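Local atomic coordinates of xanthomonas outer protein D (Xanthomonas euvesicatoria, PDB entry 2OIX), a protein that acts as a type III secreted virulence effector and cysteine protease that removes SUMO from proteins, represented here by an inactive form of its catalytic domain. Residues H28-T39 with I61-N70; A90-A98 with Q121-Q130. The protein carries 1 engineered substitution. One frame throughout, in Å; residues are numbered along the deposited sequence.

Contact 1: H28-T39 with I61-N70; sequences HLLHFADSQVVT and IPPIVFLPIN
A33 N donates to F66 O at 2.8 Å, the shortest of four backbone bonds that zip these segments together. Next along, H31 is held at both ends: its O accepts from F66 N and its N donates to I64 O, each at 2.9 Å. I64 N closes the row on L29 O. Past A33 the direct ladder stops at P68, which has no N-H to give, and water bridges the backbones. One water donates to S35 O and to P68 O (2.8 Å from the latter) and accepts from N70 N; a second joins T39 OG1 to N70 O. Where helix 35-39 begins, D34 is its N-cap: OD2 takes V37 N on its anti lone pair and Q36 N from above the carboxylate plane, while OD1 forms a salt bridge with R11.

Strand 30-32 is one edge of the mixed sheet of the Ulp1-type catalytic domain and runs parallel to its neighbour 64-70, at 16°; the connection between the two strands runs through helices 35-40 and 46-57. On the face where helix 46-57 packs, H31 has CG anti to its own N (chi1 -179°), which brings the imidazole beneath I61. There I61 CG2 sits over the ring face, 4.0 Å from the H31 ring centroid, in a CH-pi contact, and V65 CG1 meets the ring edge. The other face carries L30, F32, I64 and F66. F32 and F66 point the same way with their planes 54° apart, F32 CD1 coming within 3.6 Å of F66 CD2; L30 CD2 reaches the F66 edge at CE2, and helix 7-20 touches F32 through T14 and L17. Farther along, V38 divides its branches: CG2 meets L67 CD2 at 3.8 Å, whereas CG1 meets I69 CD1 at 3.7 Å.

Contact 2: A90-A98 with Q121-Q130; sequences AAYHYDSMA and QTHEMPIAIQ
H93 ND1 donates to E124 OE1 at 3.1 Å, reaching the syn side of that oxygen, with the oxygen itself close to the plane of the imidazole. H93 has CG anti to the backbone N (chi1 -174°); E124, with CG placed likewise, bends at chi2 (68°), bringing its carboxylate back to the ring. A weak second bond leads from ND1 to OE2. The pair is fixed from outside: R105 forms a salt bridge with E124 OE1, and S77 OG bonds H93 NE2. Backbone bonds run beside it, from H123 N to A91 O, from H93 N to H123 O at 2.8 Å and nearly straight (178°), and from M125 N to H93 O. A water accepts from A91 N and donates to Q121 O.

These are the two parallel strands of a beta-alpha-beta unit whose helix 102-114 covers H93 and T122. D95 OD2 takes M97 N at 2.8 Å in an Asx turn and also accepts from H75 NE2, consistent with the His-Asp pair of Ulp1-type proteases. D95 OD1 is met by a water shared with E124 OE2. Q130 N bonds S96 O at 2.9 Å, while A128 O is buried without a partner.

On the tyrosine face, M125 CG lies over the Y94 ring and M125 SD comes to the Y92 edge, 3.8 Å from CD1, a Met-aromatic contact. Y92 OH bonds the guanidinium NH1 of R162, and Y94 OH the backbone O of the same residue.

How the contacts relate
Contacts 1 and 2 hold the two outer pairs of one five-stranded sheet: 30-32 beside 64-71 in contact 1, and 90-94 beside 123-125 in contact 2. Strand 75-82 lies between the pairs, antiparallel to both of its neighbours, so the contacts do not touch; their centres are 16 Å apart and their nearest atoms about 5 Å. Along the chain contact 1 closes before contact 2 opens. Contact 2 is the one that reaches the probable active site, for D95 bonds H75 and Q130 packs against both H75 and A136, the engineered alanine of this inactive form. Residue S77 ties them: its backbone pairs with I69, its hydroxyl with H93.

Contact 1: H28-T39 with I61-N70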
loop_
_atom_site.group_PDB
_atom_site.type_symbol
_atom_site.label_atom_id
_atom_site.label_comp_id
_atom_site.label_asym_id
_atom_site.label_seq_id
_atom_site.Cartn_x
_atom_site.Cartn_y
_atom_site.Cartn_z
ATOM N N HIS A 28 14.674 4.050 -5.387
ATOM C CA HIS A 28 14.968 2.618 -5.494
ATOM C C HIS A 28 14.628 1.832 -4.229
ATOM O O HIS A 28 14.680 0.590 -4.253
ATOM C CB HIS A 28 16.419 2.384 -5.880
ATOM C CG HIS A 28 17.390 2.885 -4.869
ATOM N ND1 HIS A 28 17.666 4.224 -4.715
ATOM C CD2 HIS A 28 18.127 2.236 -3.941
ATOM C CE1 HIS A 28 18.544 4.375 -3.742
ATOM N NE2 HIS A 28 18.848 3.184 -3.268
ATOM N N LEU A 29 14.341 2.526 -3.130
ATOM C CA LEU A 29 13.896 1.832 -1.888
ATOM C C LEU A 29 12.422 1.420 -1.965
ATOM O O LEU A 29 11.963 0.622 -1.156
ATOM C CB LEU A 29 14.090 2.681 -0.628
ATOM C CG LEU A 29 15.426 3.348 -0.287
ATOM C CD1 LEU A 29 15.300 4.069 1.060
ATOM C CD2 LEU A 29 16.493 2.304 -0.254
ATOM N N LEU A 30 11.683 1.985 -2.914
ATOM C CA LEU A 30 10.205 1.841 -2.948
ATOM C C LEU A 30 9.749 0.750 -3.892
ATOM O O LEU A 30 10.301 0.619 -5.002
ATOM C CB LEU A 30 9.549 3.142 -3.423
ATOM C CG LEU A 30 9.918 4.434 -2.690
ATOM C CD1 LEU A 30 9.341 5.660 -3.384
ATOM C CD2 LEU A 30 9.442 4.388 -1.274
ATOM N N HIS A 31 8.741 -0.019 -3.468
ATOM C CA HIS A 31 8.039 -0.952 -4.379
ATOM C C HIS A 31 6.512 -0.782 -4.238
ATOM O O HIS A 31 5.976 -0.964 -3.140
ATOM C CB HIS A 31 8.421 -2.396 -4.099
ATOM C CG HIS A 31 7.747 -3.376 -5.011
ATOM N ND1 HIS A 31 8.155 -3.574 -6.311
ATOM C CD2 HIS A 31 6.675 -4.187 -4.820
ATOM C CE1 HIS A 31 7.374 -4.475 -6.883
ATOM N NE2 HIS A 31 6.460 -4.855 -6.003
ATOM N N PHE A 32 5.841 -0.384 -5.326
ATOM C CA PHE A 32 4.388 -0.270 -5.329
ATOM C C PHE A 32 3.810 -1.581 -5.800
ATOM O O PHE A 32 3.926 -1.975 -6.987
ATOM C CB PHE A 32 3.929 0.915 -6.210
ATOM C CG PHE A 32 4.592 2.206 -5.842
ATOM C CD1 PHE A 32 4.661 2.613 -4.506
ATOM C CD2 PHE A 32 5.164 3.015 -6.823
ATOM C CE1 PHE A 32 5.279 3.807 -4.152
ATOM C CE2 PHE A 32 5.797 4.225 -6.467
ATOM C CZ PHE A 32 5.849 4.616 -5.122
ATOM N N ALA A 33 3.263 -2.329 -4.863
ATOM C CA ALA A 33 2.742 -3.624 -5.282
ATOM C C ALA A 33 1.453 -3.529 -6.096
ATOM O O ALA A 33 0.622 -2.581 -5.972
ATOM C CB ALA A 33 2.591 -4.602 -4.112
ATOM N N ASP A 34 1.341 -4.479 -7.016
ATOM C CA ASP A 34 0.121 -4.678 -7.782
ATOM C C ASP A 34 -0.852 -5.385 -6.841
ATOM O O ASP A 34 -0.499 -6.396 -6.219
ATOM C CB ASP A 34 0.416 -5.596 -8.970
ATOM C CG ASP A 34 -0.816 -5.905 -9.760
ATOM O OD1 ASP A 34 -1.135 -5.145 -10.709
ATOM O OD2 ASP A 34 -1.491 -6.894 -9.444
ATOM N N SER A 35 -2.082 -4.905 -6.763
ATOM C CA SER A 35 -3.071 -5.385 -5.795
ATOM C C SER A 35 -3.542 -6.815 -6.036
ATOM O O SER A 35 -3.894 -7.515 -5.098
ATOM C CB SER A 35 -4.260 -4.414 -5.706
ATOM O OG SER A 35 -4.837 -4.193 -6.973
ATOM N N GLN A 36 -3.482 -7.270 -7.284
ATOM C CA GLN A 36 -3.926 -8.596 -7.613
ATOM C C GLN A 36 -2.853 -9.562 -7.148
ATOM O O GLN A 36 -3.164 -10.636 -6.704
ATOM C CB GLN A 36 -4.152 -8.744 -9.110
ATOM C CG GLN A 36 -5.312 -7.905 -9.610
ATOM C CD GLN A 36 -5.720 -8.228 -11.026
ATOM O OE1 GLN A 36 -6.341 -9.234 -11.267
ATOM N NE2 GLN A 36 -5.445 -7.319 -11.952
ATOM N N VAL A 37 -1.587 -9.147 -7.271
ATOM C CA VAL A 37 -0.494 -9.928 -6.724
ATOM C C VAL A 37 -0.614 -10.030 -5.212
ATOM O O VAL A 37 -0.299 -11.100 -4.647
ATOM C CB VAL A 37 0.887 -9.425 -7.164
ATOM C CG1 VAL A 37 2.032 -10.269 -6.512
ATOM C CG2 VAL A 37 1.019 -9.503 -8.710
ATOM N N VAL A 38 -1.005 -8.919 -4.548
ATOM C CA VAL A 38 -1.260 -8.970 -3.082
ATOM C C VAL A 38 -2.318 -10.075 -2.739
ATOM O O VAL A 38 -2.123 -10.922 -1.858
ATOM C CB VAL A 38 -1.679 -7.553 -2.511
ATOM C CG1 VAL A 38 -1.873 -7.670 -1.026
ATOM C CG2 VAL A 38 -0.547 -6.582 -2.748
ATOM N N THR A 39 -3.422 -10.071 -3.463
ATOM C CA THR A 39 -4.507 -11.023 -3.272
ATOM C C THR A 39 -3.988 -12.472 -3.427
ATOM O O THR A 39 -4.337 -13.372 -2.665
ATOM C CB THR A 39 -5.656 -10.698 -4.260
ATOM O OG1 THR A 39 -6.143 -9.369 -4.000
ATOM C CG2 THR A 39 -6.811 -11.705 -4.144
ATOM N N ILE A 61 13.453 -7.596 -4.344
ATOM C CA ILE A 61 12.345 -6.636 -4.262
ATOM C C ILE A 61 12.749 -5.568 -3.234
ATOM O O ILE A 61 13.170 -5.915 -2.131
ATOM C CB ILE A 61 11.028 -7.334 -3.832
ATOM C CG1 ILE A 61 10.708 -8.528 -4.751
ATOM C CG2 ILE A 61 9.864 -6.326 -3.744
ATOM C CD1 ILE A 61 10.718 -8.237 -6.278
ATOM N N PRO A 62 12.618 -4.277 -3.583
ATOM C CA PRO A 62 12.986 -3.202 -2.652
ATOM C C PRO A 62 12.307 -3.283 -1.282
ATOM O O PRO A 62 11.240 -3.882 -1.154
ATOM C CB PRO A 62 12.543 -1.953 -3.379
ATOM C CG PRO A 62 12.594 -2.352 -4.849
ATOM C CD PRO A 62 12.105 -3.741 -4.853
ATOM N N PRO A 63 12.942 -2.705 -0.251
ATOM C CA PRO A 63 12.536 -3.019 1.118
ATOM C C PRO A 63 11.352 -2.223 1.677
ATOM O O PRO A 63 10.842 -2.573 2.741
ATOM C CB PRO A 63 13.824 -2.721 1.906
ATOM C CG PRO A 63 14.300 -1.423 1.175
ATOM C CD PRO A 63 14.134 -1.833 -0.275
ATOM N N ILE A 64 10.895 -1.183 0.985
ATOM C CA ILE A 64 9.731 -0.412 1.473
ATOM C C ILE A 64 8.589 -0.672 0.496
ATOM O O ILE A 64 8.599 -0.196 -0.590
ATOM C CB ILE A 64 9.996 1.082 1.632
ATOM C CG1 ILE A 64 11.071 1.320 2.690
ATOM C CG2 ILE A 64 8.715 1.800 2.088
ATOM C CD1 ILE A 64 11.524 2.716 2.875
ATOM N N VAL A 65 7.614 -1.462 0.902
ATOM C CA VAL A 65 6.635 -1.996 -0.043
ATOM C C VAL A 65 5.260 -1.508 0.358
ATOM O O VAL A 65 4.867 -1.671 1.558
ATOM C CB VAL A 65 6.664 -3.546 0.006
ATOM C CG1 VAL A 65 5.705 -4.148 -0.991
ATOM C CG2 VAL A 65 8.083 -4.054 -0.317
ATOM N N PHE A 66 4.555 -0.887 -0.607
ATOM C CA PHE A 66 3.163 -0.447 -0.497
ATOM C C PHE A 66 2.224 -1.481 -1.075
ATOM O O PHE A 66 2.230 -1.719 -2.298
ATOM C CB PHE A 66 2.993 0.922 -1.224
ATOM C CG PHE A 66 3.905 1.943 -0.672
ATOM C CD1 PHE A 66 3.446 2.836 0.310
ATOM C CD2 PHE A 66 5.276 1.959 -1.047
ATOM C CE1 PHE A 66 4.349 3.761 0.918
ATOM C CE2 PHE A 66 6.147 2.881 -0.480
ATOM C CZ PHE A 66 5.667 3.806 0.487
ATOM N N LEU A 67 1.395 -2.068 -0.213
ATOM C CA LEU A 67 0.524 -3.173 -0.605
ATOM C C LEU A 67 -0.917 -2.763 -0.474
ATOM O O LEU A 67 -1.424 -2.617 0.653
ATOM C CB LEU A 67 0.743 -4.370 0.322
ATOM C CG LEU A 67 2.207 -4.876 0.369
ATOM C CD1 LEU A 67 2.756 -4.910 1.771
ATOM C CD2 LEU A 67 2.334 -6.248 -0.218
ATOM N N PRO A 68 -1.579 -2.504 -1.614
ATOM C CA PRO A 68 -3.002 -2.156 -1.547
ATOM C C PRO A 68 -3.749 -3.461 -1.193
ATOM O O PRO A 68 -3.486 -4.516 -1.784
ATOM C CB PRO A 68 -3.323 -1.655 -2.950
ATOM C CG PRO A 68 -1.927 -1.374 -3.610
ATOM C CD PRO A 68 -1.070 -2.489 -3.002
ATOM N N ILE A 69 -4.634 -3.370 -0.205
ATOM C CA ILE A 69 -5.412 -4.503 0.288
ATOM C C ILE A 69 -6.859 -4.352 -0.236
ATOM O O ILE A 69 -7.549 -3.472 0.199
ATOM C CB ILE A 69 -5.373 -4.557 1.827
ATOM C CG1 ILE A 69 -3.924 -4.577 2.374
ATOM C CG2 ILE A 69 -6.143 -5.782 2.354
ATOM C CD1 ILE A 69 -3.051 -5.668 1.879
ATOM N N ASN A 70 -7.279 -5.216 -1.158
ATOM C CA ASN A 70 -8.596 -5.186 -1.766
ATOM C C ASN A 70 -9.566 -6.096 -1.046
ATOM O O ASN A 70 -9.349 -7.288 -0.982
ATOM C CB ASN A 70 -8.499 -5.622 -3.246
ATOM C CG ASN A 70 -9.739 -5.322 -4.028
ATOM O OD1 ASN A 70 -10.642 -4.611 -3.567
ATOM N ND2 ASN A 70 -9.777 -5.814 -5.251
HETATM O O HOH W 1 -5.071 -6.765 -2.384
HETATM O O HOH W 2 -7.593 -9.547 -1.610
#

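Contact 2: A90-A98 with Q121-Q130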
loop_
_atom_site.group_PDB
_atom_site.type_symbol
_atom_site.label_atom_id
_atom_site.label_comp_id
_atom_site.label_asym_id
_atom_site.label_seq_id
_atom_site.Cartn_x
_atom_site.Cartn_y
_atom_site.Cartn_z
ATOM N N ALA A 90 9.100 -3.502 10.147
ATOM C CA ALA A 90 7.986 -2.707 10.610
ATOM C C ALA A 90 6.885 -2.786 9.553
ATOM O O ALA A 90 7.184 -2.890 8.347
ATOM C CB ALA A 90 8.411 -1.281 10.818
ATOM N N ALA A 91 5.630 -2.803 10.007
ATOM C CA ALA A 91 4.470 -2.904 9.108
ATOM C C ALA A 91 3.357 -2.010 9.648
ATOM O O ALA A 91 3.164 -1.919 10.896
ATOM C CB ALA A 91 4.046 -4.392 9.014
ATOM N N TYR A 92 2.662 -1.286 8.745
ATOM C CA TYR A 92 1.722 -0.253 9.092
ATOM C C TYR A 92 0.460 -0.443 8.256
ATOM O O TYR A 92 0.541 -0.573 7.024
ATOM C CB TYR A 92 2.272 1.131 8.721
ATOM C CG TYR A 92 3.661 1.378 9.318
ATOM C CD1 TYR A 92 3.804 1.940 10.618
ATOM C CD2 TYR A 92 4.826 1.082 8.581
ATOM C CE1 TYR A 92 5.110 2.158 11.182
ATOM C CE2 TYR A 92 6.156 1.307 9.150
ATOM C CZ TYR A 92 6.243 1.821 10.447
ATOM O OH TYR A 92 7.447 2.079 10.977
ATOM N N HIS A 93 -0.684 -0.521 8.924
ATOM C CA HIS A 93 -1.971 -0.623 8.216
ATOM C C HIS A 93 -2.836 0.621 8.364
ATOM O O HIS A 93 -3.105 1.068 9.498
ATOM C CB HIS A 93 -2.704 -1.910 8.686
ATOM C CG HIS A 93 -3.971 -2.184 7.920
ATOM N ND1 HIS A 93 -5.190 -2.385 8.534
ATOM C CD2 HIS A 93 -4.202 -2.303 6.587
ATOM C CE1 HIS A 93 -6.126 -2.574 7.617
ATOM N NE2 HIS A 93 -5.556 -2.512 6.425
ATOM N N TYR A 94 -3.272 1.181 7.228
ATOM C CA TYR A 94 -4.096 2.399 7.157
ATOM C C TYR A 94 -5.451 2.024 6.553
ATOM O O TYR A 94 -5.533 1.521 5.417
ATOM C CB TYR A 94 -3.431 3.492 6.315
ATOM C CG TYR A 94 -1.963 3.838 6.708
ATOM C CD1 TYR A 94 -1.708 4.885 7.582
ATOM C CD2 TYR A 94 -0.871 3.186 6.135
ATOM C CE1 TYR A 94 -0.411 5.262 7.940
ATOM C CE2 TYR A 94 0.470 3.539 6.480
ATOM C CZ TYR A 94 0.678 4.610 7.385
ATOM O OH TYR A 94 1.946 4.989 7.747
ATOM N N ASP A 95 -6.485 2.212 7.351
ATOM C CA ASP A 95 -7.856 1.956 6.905
ATOM C C ASP A 95 -8.710 3.196 7.128
ATOM O O ASP A 95 -8.809 3.697 8.243
ATOM C CB ASP A 95 -8.392 0.732 7.665
ATOM C CG ASP A 95 -9.791 0.298 7.193
ATOM O OD1 ASP A 95 -10.208 -0.826 7.545
ATOM O OD2 ASP A 95 -10.497 1.068 6.503
ATOM N N SER A 96 -9.343 3.698 6.077
ATOM C CA SER A 96 -9.991 4.937 6.163
ATOM C C SER A 96 -11.461 4.768 6.568
ATOM O O SER A 96 -12.225 5.776 6.680
ATOM C CB SER A 96 -9.876 5.588 4.801
ATOM O OG SER A 96 -10.503 4.795 3.806
ATOM N N MET A 97 -11.892 3.515 6.732
ATOM C CA MET A 97 -13.308 3.200 6.971
ATOM C C MET A 97 -13.663 3.611 8.372
ATOM O O MET A 97 -13.009 3.185 9.323
ATOM C CB MET A 97 -13.621 1.711 6.787
ATOM C CG MET A 97 -15.145 1.399 6.754
ATOM S SD MET A 97 -15.550 -0.378 6.602
ATOM C CE MET A 97 -15.607 -0.527 4.803
ATOM N N ALA A 98 -14.704 4.430 8.473
ATOM C CA ALA A 98 -15.189 5.019 9.727
ATOM C C ALA A 98 -15.485 3.977 10.815
ATOM O O ALA A 98 -14.989 4.083 11.946
ATOM C CB ALA A 98 -16.425 5.869 9.458
ATOM N N GLN A 121 2.586 -7.762 14.976
ATOM C CA GLN A 121 3.428 -6.558 14.993
ATOM C C GLN A 121 2.940 -5.392 14.136
ATOM O O GLN A 121 3.474 -4.285 14.283
ATOM C CB GLN A 121 4.879 -6.861 14.609
ATOM C CG GLN A 121 5.634 -7.766 15.586
ATOM C CD GLN A 121 5.369 -7.473 17.044
ATOM O OE1 GLN A 121 4.972 -8.361 17.795
ATOM N NE2 GLN A 121 5.608 -6.239 17.469
ATOM N N THR A 122 1.962 -5.613 13.252
ATOM C CA THR A 122 1.480 -4.536 12.355
ATOM C C THR A 122 0.743 -3.433 13.127
ATOM O O THR A 122 -0.195 -3.722 13.907
ATOM C CB THR A 122 0.537 -5.090 11.225
ATOM O OG1 THR A 122 1.218 -6.117 10.476
ATOM C CG2 THR A 122 0.027 -3.979 10.327
ATOM N N HIS A 123 1.136 -2.184 12.909
ATOM C CA HIS A 123 0.558 -1.079 13.644
ATOM C C HIS A 123 -0.705 -0.654 12.949
ATOM O O HIS A 123 -0.688 -0.455 11.734
ATOM C CB HIS A 123 1.527 0.103 13.710
ATOM C CG HIS A 123 2.831 -0.207 14.365
ATOM N ND1 HIS A 123 2.984 -0.203 15.731
ATOM C CD2 HIS A 123 4.042 -0.525 13.849
ATOM C CE1 HIS A 123 4.237 -0.504 16.034
ATOM N NE2 HIS A 123 4.899 -0.715 14.909
ATOM N N GLU A 124 -1.818 -0.551 13.667
ATOM C CA GLU A 124 -3.005 0.066 13.071
ATOM C C GLU A 124 -2.875 1.590 13.126
ATOM O O GLU A 124 -3.008 2.191 14.196
ATOM C CB GLU A 124 -4.289 -0.376 13.793
ATOM C CG GLU A 124 -5.574 -0.054 13.036
ATOM C CD GLU A 124 -5.748 -0.873 11.723
ATOM O OE1 GLU A 124 -5.158 -1.965 11.587
ATOM O OE2 GLU A 124 -6.486 -0.409 10.839
ATOM N N MET A 125 -2.668 2.215 11.967
ATOM C CA MET A 125 -2.294 3.629 11.903
ATOM C C MET A 125 -3.434 4.546 11.551
ATOM O O MET A 125 -4.325 4.157 10.806
ATOM C CB MET A 125 -1.188 3.821 10.877
ATOM C CG MET A 125 0.046 3.010 11.175
ATOM S SD MET A 125 0.978 3.691 12.519
ATOM C CE MET A 125 1.699 5.168 11.799
ATOM N N PRO A 126 -3.405 5.783 12.094
ATOM C CA PRO A 126 -4.403 6.765 11.693
ATOM C C PRO A 126 -4.186 7.291 10.267
ATOM O O PRO A 126 -3.040 7.588 9.814
ATOM C CB PRO A 126 -4.252 7.879 12.732
ATOM C CG PRO A 126 -2.813 7.811 13.176
ATOM C CD PRO A 126 -2.446 6.323 13.087
ATOM N N ILE A 127 -5.317 7.391 9.574
ATOM C CA ILE A 127 -5.398 7.957 8.248
ATOM C C ILE A 127 -6.711 8.740 8.198
ATOM O O ILE A 127 -7.681 8.363 8.856
ATOM C CB ILE A 127 -5.384 6.862 7.181
ATOM C CG1 ILE A 127 -5.404 7.462 5.774
ATOM C CG2 ILE A 127 -6.550 5.868 7.417
ATOM C CD1 ILE A 127 -4.815 6.541 4.720
ATOM N N ALA A 128 -6.730 9.825 7.433
ATOM C CA ALA A 128 -7.965 10.588 7.234
ATOM C C ALA A 128 -9.136 9.607 7.056
ATOM O O ALA A 128 -9.014 8.614 6.314
ATOM C CB ALA A 128 -7.835 11.499 6.024
ATOM N N ILE A 129 -10.248 9.873 7.751
ATOM C CA ILE A 129 -11.418 9.006 7.668
ATOM C C ILE A 129 -12.315 9.397 6.484
ATOM O O ILE A 129 -12.759 10.563 6.366
ATOM C CB ILE A 129 -12.217 8.954 9.026
ATOM C CG1 ILE A 129 -11.513 7.991 9.997
ATOM C CG2 ILE A 129 -13.669 8.504 8.803
ATOM C CD1 ILE A 129 -12.077 7.989 11.436
ATOM N N GLN A 130 -12.596 8.422 5.617
ATOM C CA GLN A 130 -13.454 8.683 4.454
ATOM C C GLN A 130 -14.854 9.188 4.839
ATOM O O GLN A 130 -15.503 8.650 5.745
ATOM C CB GLN A 130 -13.513 7.465 3.519
ATOM C CG GLN A 130 -14.204 6.261 4.105
ATOM C CD GLN A 130 -13.970 5.015 3.279
ATOM O OE1 GLN A 130 -12.860 4.485 3.229
ATOM N NE2 GLN A 130 -15.018 4.538 2.628
HETATM O O HOH W 3 5.679 -3.133 12.983
HETATM O O HOH W 4 -5.991 2.371 10.261
HETATM O O HOH W 5 -8.872 -2.128 9.467
#